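Local coordinates for protein Chains: A (Unidentified, PDB 6ZM9) that probably cleaves S-adenosylmethionine as a phage-encoded lyase, giving 5'-deoxy-5'-methylthioadenosine, the nucleoside bound between its subunits, at residues A13-G18 with K96-D101; E30-D35 with V72-I77; R55-E60 with L66-S71; G89-L94 with V107-Q112. All coordinates share one frame; numbering follows the deposited sequence. Where two conformers were deposited one is given.

Interaction 1 of 4, residues A13-G18 with K96-D101. With PO4 (phosphate ion), chain B.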
# COMPACT_ATOMS: atom_id res chain seq x y z
N ALA A 13 2.74 5.70 -9.50
CA ALA A 13 2.77 6.81 -8.58
C ALA A 13 1.89 6.51 -7.37
O ALA A 13 0.97 5.69 -7.43
CB ALA A 13 2.24 8.10 -9.22
N ARG A 14 2.20 7.20 -6.28
CA ARG A 14 1.37 7.22 -5.08
C ARG A 14 1.15 8.68 -4.70
O ARG A 14 2.10 9.48 -4.70
CB ARG A 14 2.05 6.52 -3.90
CG ARG A 14 2.34 5.06 -4.11
CD ARG A 14 2.50 4.34 -2.77
NE ARG A 14 3.71 4.73 -2.04
CZ ARG A 14 3.99 4.36 -0.79
NH1 ARG A 14 3.15 3.59 -0.11
NH2 ARG A 14 5.12 4.77 -0.23
N ILE A 15 -0.09 9.04 -4.37
CA ILE A 15 -0.43 10.39 -3.94
C ILE A 15 -1.16 10.29 -2.60
O ILE A 15 -2.08 9.49 -2.47
CB ILE A 15 -1.32 11.10 -4.97
CG1 ILE A 15 -0.67 11.10 -6.36
CG2 ILE A 15 -1.64 12.53 -4.52
CD1 ILE A 15 -1.55 11.69 -7.44
N PHE A 16 -0.74 11.10 -1.63
CA PHE A 16 -1.36 11.12 -0.31
C PHE A 16 -2.11 12.43 -0.13
O PHE A 16 -1.49 13.51 -0.19
CB PHE A 16 -0.30 10.96 0.76
CG PHE A 16 0.41 9.64 0.72
CD1 PHE A 16 1.52 9.44 -0.09
CD2 PHE A 16 -0.03 8.60 1.50
CE1 PHE A 16 2.18 8.21 -0.10
CE2 PHE A 16 0.64 7.36 1.51
CZ PHE A 16 1.74 7.17 0.72
N VAL A 17 -3.42 12.33 0.12
CA VAL A 17 -4.32 13.48 0.25
C VAL A 17 -5.09 13.35 1.55
O VAL A 17 -5.83 12.37 1.73
CB VAL A 17 -5.34 13.57 -0.91
CG1 VAL A 17 -6.11 14.89 -0.82
CG2 VAL A 17 -4.69 13.42 -2.27
N GLY A 18 -4.97 14.34 2.43
CA GLY A 18 -5.75 14.36 3.64
C GLY A 18 -7.17 14.89 3.45
O GLY A 18 -7.50 15.55 2.46
N LYS A 96 -1.23 18.70 -7.74
CA LYS A 96 -1.40 20.13 -7.50
C LYS A 96 -2.88 20.50 -7.49
O LYS A 96 -3.31 21.29 -6.64
CB LYS A 96 -0.67 20.94 -8.57
CG LYS A 96 0.81 20.97 -8.38
CD LYS A 96 1.46 22.02 -9.26
CE LYS A 96 2.59 22.73 -8.51
NZ LYS A 96 2.62 24.22 -8.71
N GLU A 97 -3.68 19.91 -8.37
CA GLU A 97 -5.10 20.25 -8.38
C GLU A 97 -5.82 19.65 -7.17
O GLU A 97 -6.71 20.29 -6.60
CB GLU A 97 -5.76 19.84 -9.68
CG GLU A 97 -7.18 20.41 -9.81
CD GLU A 97 -7.22 21.94 -9.84
OE1 GLU A 97 -6.50 22.54 -10.67
OE2 GLU A 97 -7.97 22.56 -9.04
N LEU A 98 -5.46 18.42 -6.78
CA LEU A 98 -6.05 17.84 -5.57
C LEU A 98 -5.76 18.70 -4.34
O LEU A 98 -6.63 18.88 -3.48
CB LEU A 98 -5.54 16.42 -5.35
CG LEU A 98 -6.09 15.38 -6.33
CD1 LEU A 98 -5.28 14.10 -6.23
CD2 LEU A 98 -7.58 15.12 -6.13
N ARG A 99 -4.55 19.25 -4.25
CA ARG A 99 -4.23 20.10 -3.10
C ARG A 99 -5.18 21.29 -3.04
O ARG A 99 -5.69 21.63 -1.97
CB ARG A 99 -2.78 20.60 -3.16
CG ARG A 99 -2.38 21.32 -1.86
CD ARG A 99 -1.54 22.57 -2.04
NE ARG A 99 -2.15 23.56 -2.92
CZ ARG A 99 -3.13 24.40 -2.58
NH1 ARG A 99 -3.66 24.41 -1.36
NH2 ARG A 99 -3.59 25.25 -3.49
N GLU A 100 -5.39 21.96 -4.17
CA GLU A 100 -6.31 23.09 -4.21
C GLU A 100 -7.74 22.65 -3.90
O GLU A 100 -8.44 23.27 -3.10
CB GLU A 100 -6.28 23.73 -5.60
CG GLU A 100 -7.40 24.76 -5.77
CD GLU A 100 -7.43 25.45 -7.13
OE1 GLU A 100 -6.36 25.62 -7.75
OE2 GLU A 100 -8.52 25.85 -7.58
N ASP A 101 -8.19 21.57 -4.56
CA ASP A 101 -9.59 21.20 -4.49
C ASP A 101 -9.99 20.81 -3.07
O ASP A 101 -11.16 20.98 -2.69
CB ASP A 101 -9.89 20.05 -5.44
CG ASP A 101 -9.70 20.43 -6.90
OD1 ASP A 101 -9.33 21.59 -7.20
OD2 ASP A 101 -9.88 19.54 -7.75
P PO4 B . -6.68 26.69 -1.93
O1 PO4 B . -5.69 26.55 -0.79
O2 PO4 B . -7.27 28.09 -1.78
O3 PO4 B . -5.94 26.56 -3.23
O4 PO4 B . -7.76 25.63 -1.83
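Val-17 and Ile-15 on strand 13-18 meet Leu-98 on helix 96-101 across a gap too wide for backbone contact. The nearest pair of CA atoms, Val-17 CA and Arg-99 CA, is 7.4 Å apart, and no hydrogen bond links the segments. The residues on alternate strand positions, Ile-15 and Val-17, both direct their CB atoms at the helix, while Leu-98 points back at them. A single methyl of Leu-98 does the touching. Leu-98 CD1 lies 4.1 Å from Val-17 CG2 in the conformer described, and the two side chains cross at about a right angle. The same Leu-98 CD1 meets Ile-15 CG2 at 4.3 Å. Leu-98 CG is anti to its carbonyl carbon (chi1 -72°), which carries the branched end out from the helix to the sheet. Strand 66-77 and helix 29-43 help enclose this leucine, through Ile-74 and Thr-36 respectively. The polar side of the helix behaves differently: the Arg-99 guanidinium receives a phosphate ion, probably from the crystallisation liquor, at its edge. Arg-99 NH2 gives a 2.7 Å bond to phosphate O3 and NH1 a nearly straight one (172°) to O1, and NH1 also bonds Gln-104 O. The helix is thus amphipathic, with its buried face joined to the central strand by dispersion and hydrophobic burial, which constrain distance and shape but impose no directional bond.

Interaction 2 of 4, residues E30-D35 with V72-I77. With MTA (5'-deoxy-5'-methylthioadenosine), chain F.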
# COMPACT_ATOMS: atom_id res chain seq x y z
N GLU A 30 -14.69 9.08 -1.19
CA GLU A 30 -15.42 9.13 -2.46
C GLU A 30 -15.28 10.49 -3.14
O GLU A 30 -15.27 10.57 -4.37
CB GLU A 30 -16.88 8.74 -2.31
CG GLU A 30 -17.45 8.18 -3.64
CD GLU A 30 -16.89 6.80 -4.07
OE1 GLU A 30 -16.12 6.15 -3.32
OE2 GLU A 30 -17.22 6.36 -5.20
N ASP A 31 -15.17 11.57 -2.35
CA ASP A 31 -14.92 12.88 -2.94
C ASP A 31 -13.61 12.86 -3.74
O ASP A 31 -13.53 13.41 -4.84
CB ASP A 31 -14.78 13.97 -1.86
CG ASP A 31 -16.02 14.17 -1.01
OD1 ASP A 31 -17.15 13.83 -1.43
OD2 ASP A 31 -15.83 14.75 0.09
N VAL A 32 -12.56 12.26 -3.17
CA VAL A 32 -11.27 12.18 -3.85
C VAL A 32 -11.36 11.31 -5.09
O VAL A 32 -10.78 11.64 -6.13
CB VAL A 32 -10.18 11.70 -2.87
CG1 VAL A 32 -8.87 11.49 -3.59
CG2 VAL A 32 -10.01 12.71 -1.74
N VAL A 33 -12.09 10.18 -5.01
CA VAL A 33 -12.31 9.33 -6.18
C VAL A 33 -12.92 10.13 -7.32
O VAL A 33 -12.42 10.14 -8.45
CB VAL A 33 -13.19 8.12 -5.82
CG1 VAL A 33 -13.55 7.30 -7.06
CG2 VAL A 33 -12.50 7.21 -4.79
N LYS A 34 -14.04 10.80 -7.03
CA LYS A 34 -14.75 11.53 -8.08
C LYS A 34 -13.90 12.66 -8.64
O LYS A 34 -13.90 12.90 -9.86
CB LYS A 34 -16.07 12.05 -7.52
CG LYS A 34 -17.13 10.99 -7.20
CD LYS A 34 -18.37 11.65 -6.58
CE LYS A 34 -19.38 10.63 -6.13
NZ LYS A 34 -19.80 9.82 -7.29
N ASP A 35 -13.21 13.41 -7.78
CA ASP A 35 -12.42 14.54 -8.26
C ASP A 35 -11.25 14.04 -9.10
O ASP A 35 -10.92 14.67 -10.13
CB ASP A 35 -11.94 15.38 -7.08
CG ASP A 35 -11.53 16.78 -7.47
OD1 ASP A 35 -12.29 17.43 -8.22
OD2 ASP A 35 -10.47 17.24 -7.01
N VAL A 72 -6.33 9.61 2.10
CA VAL A 72 -6.46 8.72 0.95
C VAL A 72 -5.09 8.56 0.34
O VAL A 72 -4.38 9.54 0.12
CB VAL A 72 -7.43 9.27 -0.11
CG1 VAL A 72 -7.56 8.29 -1.29
CG2 VAL A 72 -8.78 9.54 0.51
N GLN A 73 -4.72 7.32 0.06
CA GLN A 73 -3.56 7.01 -0.77
C GLN A 73 -4.06 6.59 -2.15
O GLN A 73 -4.77 5.58 -2.28
CB GLN A 73 -2.72 5.90 -0.12
CG GLN A 73 -1.52 5.50 -0.96
CD GLN A 73 -0.77 4.29 -0.45
OE1 GLN A 73 0.02 3.71 -1.18
NE2 GLN A 73 -0.97 3.94 0.81
N ILE A 74 -3.71 7.36 -3.17
CA ILE A 74 -4.05 7.05 -4.56
C ILE A 74 -2.89 6.29 -5.16
O ILE A 74 -1.74 6.75 -5.08
CB ILE A 74 -4.31 8.34 -5.36
CG1 ILE A 74 -5.30 9.26 -4.64
CG2 ILE A 74 -4.80 7.98 -6.78
CD1 ILE A 74 -5.53 10.60 -5.34
N ILE A 75 -3.17 5.13 -5.74
CA ILE A 75 -2.15 4.28 -6.36
C ILE A 75 -2.45 4.23 -7.86
O ILE A 75 -3.53 3.80 -8.26
CB ILE A 75 -2.15 2.86 -5.77
CG1 ILE A 75 -1.93 2.92 -4.26
CG2 ILE A 75 -1.11 1.99 -6.46
CD1 ILE A 75 -2.20 1.60 -3.54
N ILE A 76 -1.48 4.64 -8.68
CA ILE A 76 -1.65 4.71 -10.13
C ILE A 76 -0.56 3.88 -10.77
O ILE A 76 0.63 4.19 -10.62
CB ILE A 76 -1.57 6.15 -10.65
CG1 ILE A 76 -2.73 6.99 -10.11
CG2 ILE A 76 -1.57 6.15 -12.18
CD1 ILE A 76 -2.55 8.48 -10.33
N ILE A 77 -0.94 2.83 -11.49
CA ILE A 77 -0.03 2.09 -12.35
C ILE A 77 -0.28 2.54 -13.79
O ILE A 77 -1.43 2.52 -14.25
CB ILE A 77 -0.23 0.57 -12.20
CG1 ILE A 77 -0.01 0.15 -10.74
CG2 ILE A 77 0.69 -0.16 -13.18
CD1 ILE A 77 -0.42 -1.25 -10.47
CS MTA F . -8.01 -4.60 -12.76
S5' MTA F . -9.56 -3.96 -12.21
C5' MTA F . -9.49 -4.35 -10.46
C4' MTA F . -8.91 -3.27 -9.56
O4' MTA F . -7.57 -2.99 -9.98
C2' MTA F . -8.52 -1.00 -9.03
O2' MTA F . -8.53 -1.10 -7.62
C3' MTA F . -9.62 -1.92 -9.57
O3' MTA F . -10.80 -1.90 -8.78
C1' MTA F . -7.25 -1.65 -9.61
N9 MTA F . -6.73 -0.96 -10.78
C8 MTA F . -7.11 -1.09 -12.09
N7 MTA F . -6.38 -0.39 -12.94
C5 MTA F . -5.46 0.25 -12.12
C6 MTA F . -4.36 1.08 -12.40
N6 MTA F . -3.97 1.42 -13.63
N1 MTA F . -3.61 1.51 -11.35
C2 MTA F . -3.96 1.12 -10.11
N3 MTA F . -4.96 0.33 -9.73
C4 MTA F . -5.68 -0.08 -10.79
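Val-32 of helix 30-35 touches Val-72 and Ile-74 of strand 72-77 and is the sole helix residue to do so. Its CB points toward the strand, putting both methyls at the interface. Val-32 CG1, anti to the backbone N (chi1 175°), reaches Ile-74 CD1 at 3.9 Å and lies 4.2 Å from Val-72 CG1. Val-32 CG2, beside the backbone N, meets Val-72 CG2 at 4.1 Å. The branch therefore straddles two strand positions: Val-32 and Val-72 slide past each other in opposite directions, whereas the extended Ile-74 runs at a slant to it. Leu-19 and Phe-102 close around the same valine. At the far end of the strand the contacts become polar, because the backbone of Ile-77 reads the edge of an adenine. Ile-77 N donates to N1 of the 5'-deoxy-5'-methylthioadenosine in chain F (3.0 Å, 166°), and N6 of that ligand donates to Ile-77 O at 2.8 Å. Ser-50 and, from the third subunit, Glu-69 and Ser-71 complete the polar grip on the ligand, placing it at a subunit boundary. Glu-30, on the helix, also pairs with Arg-55 of the third subunit. Geometrically, one strand serves two purposes: apolar packing joins it to the helix, and its main-chain donor and acceptor at Ile-77 meet N1 and N6, a pattern consistent with recognition of adenine through the main chain.

Interaction 3 of 4, residues R55-E60 with L66-S71. With MTA (5'-deoxy-5'-methylthioadenosine), chain C; PRO (proline), chain E.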
# COMPACT_ATOMS: atom_id res chain seq x y z
N ARG A 55 -5.83 6.24 8.03
CA ARG A 55 -5.66 7.26 9.06
C ARG A 55 -4.28 7.87 8.84
O ARG A 55 -3.31 7.16 8.55
CB ARG A 55 -5.79 6.69 10.47
CG ARG A 55 -7.17 6.16 10.75
CD ARG A 55 -8.21 7.27 10.88
NE ARG A 55 -8.11 7.96 12.16
CZ ARG A 55 -8.66 9.14 12.43
NH1 ARG A 55 -9.35 9.80 11.51
NH2 ARG A 55 -8.52 9.65 13.64
N GLY A 56 -4.20 9.19 8.93
CA GLY A 56 -2.95 9.88 8.70
C GLY A 56 -2.62 10.80 9.85
O GLY A 56 -3.49 11.34 10.52
N VAL A 57 -1.31 10.99 10.04
CA VAL A 57 -0.77 11.90 11.04
C VAL A 57 0.15 12.87 10.32
O VAL A 57 1.02 12.44 9.55
CB VAL A 57 -0.01 11.12 12.13
CG1 VAL A 57 0.68 12.05 13.10
CG2 VAL A 57 -0.95 10.18 12.86
N TYR A 58 -0.06 14.16 10.55
CA TYR A 58 0.68 15.23 9.89
C TYR A 58 0.95 16.36 10.86
O TYR A 58 0.07 16.78 11.60
CB TYR A 58 -0.14 15.76 8.73
CG TYR A 58 0.41 16.96 8.01
CD1 TYR A 58 1.44 16.83 7.09
CD2 TYR A 58 -0.09 18.23 8.25
CE1 TYR A 58 1.94 17.93 6.39
CE2 TYR A 58 0.40 19.33 7.55
CZ TYR A 58 1.43 19.17 6.64
OH TYR A 58 1.93 20.25 5.93
N THR A 59 2.17 16.89 10.81
CA THR A 59 2.54 18.06 11.60
C THR A 59 2.39 19.30 10.74
O THR A 59 3.08 19.44 9.72
CB THR A 59 3.98 17.95 12.11
OG1 THR A 59 4.10 16.77 12.91
CG2 THR A 59 4.33 19.17 12.95
N GLU A 60 1.49 20.20 11.13
CA GLU A 60 1.30 21.43 10.38
C GLU A 60 2.57 22.26 10.42
O GLU A 60 3.15 22.48 11.49
CB GLU A 60 0.15 22.25 10.97
CG GLU A 60 -1.19 21.59 10.86
CD GLU A 60 -2.31 22.50 11.30
OE1 GLU A 60 -2.03 23.65 11.70
OE2 GLU A 60 -3.47 22.05 11.25
N LEU A 66 -0.06 18.90 15.64
CA LEU A 66 -0.16 17.55 15.10
C LEU A 66 -1.62 17.23 14.83
O LEU A 66 -2.45 17.29 15.74
CB LEU A 66 0.41 16.56 16.12
CG LEU A 66 0.63 15.15 15.59
CD1 LEU A 66 1.70 15.18 14.52
CD2 LEU A 66 1.03 14.21 16.71
N VAL A 67 -1.93 16.86 13.59
CA VAL A 67 -3.28 16.49 13.18
C VAL A 67 -3.34 15.00 12.89
O VAL A 67 -2.46 14.45 12.23
CB VAL A 67 -3.65 17.29 11.91
CG1 VAL A 67 -5.03 16.88 11.39
CG2 VAL A 67 -3.61 18.78 12.18
N THR A 68 -4.40 14.35 13.38
CA THR A 68 -4.77 12.99 13.01
C THR A 68 -6.07 13.08 12.22
O THR A 68 -7.06 13.66 12.69
CB THR A 68 -4.92 12.11 14.25
OG1 THR A 68 -3.70 12.12 15.02
CG2 THR A 68 -5.18 10.67 13.86
N GLU A 69 -6.09 12.49 11.03
CA GLU A 69 -7.19 12.68 10.10
C GLU A 69 -7.44 11.39 9.33
O GLU A 69 -6.63 10.47 9.33
CB GLU A 69 -6.86 13.80 9.09
CG GLU A 69 -5.59 13.52 8.26
CD GLU A 69 -5.25 14.61 7.24
OE1 GLU A 69 -6.03 15.58 7.07
OE2 GLU A 69 -4.19 14.48 6.60
N ASN A 70 -8.57 11.35 8.64
CA ASN A 70 -8.72 10.40 7.55
C ASN A 70 -7.96 10.93 6.34
O ASN A 70 -7.87 12.14 6.13
CB ASN A 70 -10.19 10.25 7.17
CG ASN A 70 -11.01 9.61 8.25
OD1 ASN A 70 -10.52 8.83 9.07
ND2 ASN A 70 -12.30 9.90 8.23
N SER A 71 -7.39 10.02 5.55
CA SER A 71 -6.69 10.42 4.35
C SER A 71 -6.85 9.33 3.29
O SER A 71 -7.45 8.28 3.53
CB SER A 71 -5.21 10.72 4.61
OG SER A 71 -4.53 9.57 5.05
CS MTA C . 0.64 15.35 3.50
S5' MTA C . -0.61 15.27 4.74
C5' MTA C . -1.77 14.12 4.00
C4' MTA C . -1.56 12.66 4.36
O4' MTA C . -0.24 12.26 3.94
C2' MTA C . -0.88 10.96 5.85
O2' MTA C . -1.80 9.94 5.47
C3' MTA C . -1.64 12.29 5.84
O3' MTA C . -2.96 12.19 6.32
C1' MTA C . 0.18 11.18 4.77
N9 MTA C . 1.50 11.49 5.31
C8 MTA C . 1.99 12.71 5.70
N7 MTA C . 3.26 12.69 6.06
C5 MTA C . 3.62 11.36 5.89
C6 MTA C . 4.85 10.68 6.01
N6 MTA C . 6.00 11.28 6.36
N1 MTA C . 4.87 9.36 5.72
C2 MTA C . 3.74 8.77 5.32
N3 MTA C . 2.53 9.30 5.15
C4 MTA C . 2.54 10.61 5.44
N PRO E . -4.91 17.70 5.99
CA PRO E . -4.84 18.85 6.89
C PRO E . -4.73 20.18 6.18
O PRO E . -5.16 21.22 6.70
CB PRO E . -3.55 18.59 7.66
CG PRO E . -2.75 17.67 6.71
CD PRO E . -3.57 17.31 5.54
OXT PRO E . -4.18 20.25 5.08
O HOH W 1 -9.08 12.30 14.48
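Arg-55 and Asn-70 pair across an antiparallel beta hairpin, in which strands 55-59 and 66-71 run with their directions 139° apart. The Arg-55 chain, bent at chi2 and chi3, curls back over the partner strand. Its NH1 donates to Asn-70 OD1 at 2.9 Å, with the oxygen near the guanidinium plane but the donor well above the amide's carbonyl plane; the two flat groups stand 71° apart. Glu-69 O lies over one guanidinium face, and a water joins Arg-55 NH2 to Thr-68 O. On the same face of the sheet, Val-57 lies alongside Thr-68, pointing the same way, and its CG1 meets Leu-66 CD1 at 3.6 Å. Strand 55-59 also pairs with a strand of the second subunit, whose Glu-30 forms a salt bridge with Arg-55. Between the strands, backbone bonds join the pairs Gly-56/Glu-69 and Tyr-58/Val-67, as from Val-67 N to Tyr-58 O (2.8 Å). The ligands bind on the face of Tyr-58 and Glu-69. Tyr-58, its OH bonded to Glu-105, puts CD1 3.5 Å from S5' of 5'-deoxy-5'-methylthioadenosine and CD2 near the bound proline. Ser-71 OG shares a hydrogen bond with the nucleoside O2'. With CG between backbone N and carbonyl carbon (chi1 59°), the extended Glu-69 chain carries its carboxylate to both ligands: OE1 accepts from Asn-20 N and, at 2.6 Å, proline N, and OE2 from nucleoside O3' at 2.6 Å.

Interaction 4 of 4, residues G89-L94 with V107-Q112; sequences GKVQAL and VIVEIQ. With MTA (5'-deoxy-5'-methylthioadenosine), chain C.
Val-109 and Ile-111, which face Val-91 of helix 89-94, flank the residue that accepts the shortest polar bond here: on strand 107-112, Gln-112 NE2 donates to Glu-110 OE2 at 2.6 Å. The bond is bent at the hydrogen (139°), and NE2 meets OE2 nearly in line with its C-O bond; Gln-112 has a second conformer, so this link is doubtful and may hold for only part of the molecules. Glu-110 OE2 also makes a long, weak ion pair with Arg-14 NE. Because the CB of Glu-110 points away from the helix, this polar cluster belongs to the far side of the sheet.

On the helix side the contact is wholly apolar and centres on one methyl. Val-91 CG1, anti to the backbone N (chi1 169°), projects to the strand and lies 3.6 Å from Val-109 CG1. That pair meets at a slant. Ile-111 arrives instead tip to tip, its CD1 3.7 Å from the same Val-91 CG1 and 4.0 Å from Val-91 CB. Ala-13 on neighbouring strand 11-21 also packs on Val-91, so the valine spans two adjacent strands. Ile-108 turns from the helix into the nucleoside pocket, where its CD1 approaches N7 of 5'-deoxy-5'-methylthioadenosine at 3.6 Å.

The alternation of the strand thus separates two chemistries: aliphatic methyls join helix to sheet by close hydrophobic packing, while the reverse face carries the Glu-110 carboxylate, with one conformer-dependent and one weak partner, and an isoleucine that shapes an adenine site.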
# COMPACT_ATOMS: atom_id res chain seq x y z
N GLY A 89 4.56 14.63 -15.49
CA GLY A 89 3.85 15.89 -15.55
C GLY A 89 2.37 15.75 -15.23
O GLY A 89 1.79 16.60 -14.55
N LYS A 90 1.74 14.69 -15.73
CA LYS A 90 0.31 14.50 -15.46
C LYS A 90 0.06 14.17 -14.00
O LYS A 90 -0.92 14.64 -13.41
CB LYS A 90 -0.26 13.43 -16.39
CG LYS A 90 -0.43 13.95 -17.84
CD LYS A 90 -0.98 12.88 -18.74
CE LYS A 90 -1.50 13.45 -20.06
NZ LYS A 90 -0.57 14.46 -20.62
N VAL A 91 0.95 13.39 -13.37
CA VAL A 91 0.77 13.09 -11.95
C VAL A 91 1.01 14.34 -11.10
O VAL A 91 0.29 14.59 -10.13
CB VAL A 91 1.65 11.91 -11.53
CG1 VAL A 91 1.65 11.79 -10.01
CG2 VAL A 91 1.14 10.64 -12.19
N GLN A 92 2.02 15.13 -11.45
CA GLN A 92 2.28 16.38 -10.73
C GLN A 92 1.08 17.31 -10.82
O GLN A 92 0.66 17.91 -9.83
CB GLN A 92 3.50 17.05 -11.34
CG GLN A 92 4.83 16.44 -10.93
CD GLN A 92 5.98 17.06 -11.69
OE1 GLN A 92 5.83 17.51 -12.82
NE2 GLN A 92 7.15 17.10 -11.06
N ALA A 93 0.51 17.44 -12.02
CA ALA A 93 -0.64 18.31 -12.19
C ALA A 93 -1.84 17.81 -11.40
O ALA A 93 -2.60 18.60 -10.83
CB ALA A 93 -0.99 18.43 -13.67
N LEU A 94 -2.04 16.49 -11.38
CA LEU A 94 -3.11 15.91 -10.58
C LEU A 94 -2.92 16.24 -9.10
O LEU A 94 -3.86 16.67 -8.42
CB LEU A 94 -3.15 14.40 -10.81
CG LEU A 94 -4.07 13.58 -9.89
CD1 LEU A 94 -5.54 13.97 -10.01
CD2 LEU A 94 -3.88 12.10 -10.21
N VAL A 107 0.27 18.01 -0.15
CA VAL A 107 -0.03 16.72 -0.77
C VAL A 107 1.31 16.09 -1.12
O VAL A 107 2.20 16.77 -1.66
CB VAL A 107 -0.91 16.90 -2.03
CG1 VAL A 107 -0.93 15.65 -2.89
CG2 VAL A 107 -2.33 17.26 -1.62
N ILE A 108 1.49 14.81 -0.81
CA ILE A 108 2.73 14.11 -1.13
C ILE A 108 2.54 13.27 -2.38
O ILE A 108 1.55 12.54 -2.50
CB ILE A 108 3.20 13.22 0.04
CG1 ILE A 108 3.55 14.08 1.25
CG2 ILE A 108 4.39 12.36 -0.40
CD1 ILE A 108 3.74 13.28 2.53
N VAL A 109 3.50 13.36 -3.30
CA VAL A 109 3.51 12.61 -4.55
C VAL A 109 4.82 11.83 -4.63
O VAL A 109 5.90 12.40 -4.45
CB VAL A 109 3.37 13.54 -5.77
CG1 VAL A 109 3.52 12.75 -7.06
CG2 VAL A 109 2.06 14.27 -5.74
N GLU A 110 4.72 10.54 -4.92
CA GLU A 110 5.89 9.70 -5.15
C GLU A 110 5.77 9.12 -6.55
O GLU A 110 4.73 8.56 -6.90
CB GLU A 110 5.93 8.58 -4.11
CG GLU A 110 7.18 7.73 -4.14
CD GLU A 110 7.17 6.63 -3.09
OE1 GLU A 110 7.61 6.87 -1.94
OE2 GLU A 110 6.72 5.51 -3.42
N ILE A 111 6.84 9.24 -7.35
CA ILE A 111 6.90 8.69 -8.70
C ILE A 111 7.91 7.54 -8.69
O ILE A 111 9.04 7.72 -8.22
CB ILE A 111 7.40 9.73 -9.72
CG1 ILE A 111 6.53 10.98 -9.70
CG2 ILE A 111 7.50 9.10 -11.10
CD1 ILE A 111 5.17 10.72 -10.06
N GLN A 112 7.52 6.40 -9.24
CA GLN A 112 8.38 5.24 -9.33
C GLN A 112 8.55 4.79 -10.78
O GLN A 112 7.69 5.02 -11.63
CB GLN A 112 7.80 4.07 -8.51
CG GLN A 112 7.71 4.38 -7.03
CD GLN A 112 7.11 3.24 -6.25
OE1 GLN A 112 7.21 2.08 -6.64
NE2 GLN A 112 6.47 3.57 -5.13
CS MTA C . 0.64 15.35 3.50
S5' MTA C . -0.61 15.27 4.74
C5' MTA C . -1.77 14.12 4.00
C4' MTA C . -1.56 12.66 4.36
O4' MTA C . -0.24 12.26 3.94
C2' MTA C . -0.88 10.96 5.85
O2' MTA C . -1.80 9.94 5.47
C3' MTA C . -1.64 12.29 5.84
O3' MTA C . -2.96 12.19 6.32
C1' MTA C . 0.18 11.18 4.77
N9 MTA C . 1.50 11.49 5.31
C8 MTA C . 1.99 12.71 5.70
N7 MTA C . 3.26 12.69 6.06
C5 MTA C . 3.62 11.36 5.89
C6 MTA C . 4.85 10.68 6.01
N6 MTA C . 6.00 11.28 6.36
N1 MTA C . 4.87 9.36 5.72
C2 MTA C . 3.74 8.77 5.32
N3 MTA C . 2.53 9.30 5.15
C4 MTA C . 2.54 10.61 5.44

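Interactions 1, 2 and 4 pack helices 84-101 and 29-43 on one antiparallel sheet. The centres of interactions 1 and 4, which share helix 84-101, are about 8 Å apart; those of 1 and 2 are about 9 Å apart, and Leu-98 CD1 touches Ile-74 CD1 between them at 3.6 Å. Interaction 3 is a hairpin at the periphery, its centre about 17 Å from that of interaction 2. The centres of interactions 3 and 4 are about 20 Å apart. Along the chain, interaction 3 is nested within 2, and 2 within 1, whereas 1 and 4 alternate. Strand 66-77 runs through interactions 2 and 3, contacting one nucleoside at each end, so this one strand, packed against the helices, contributes to two sites that are each completed by another subunit.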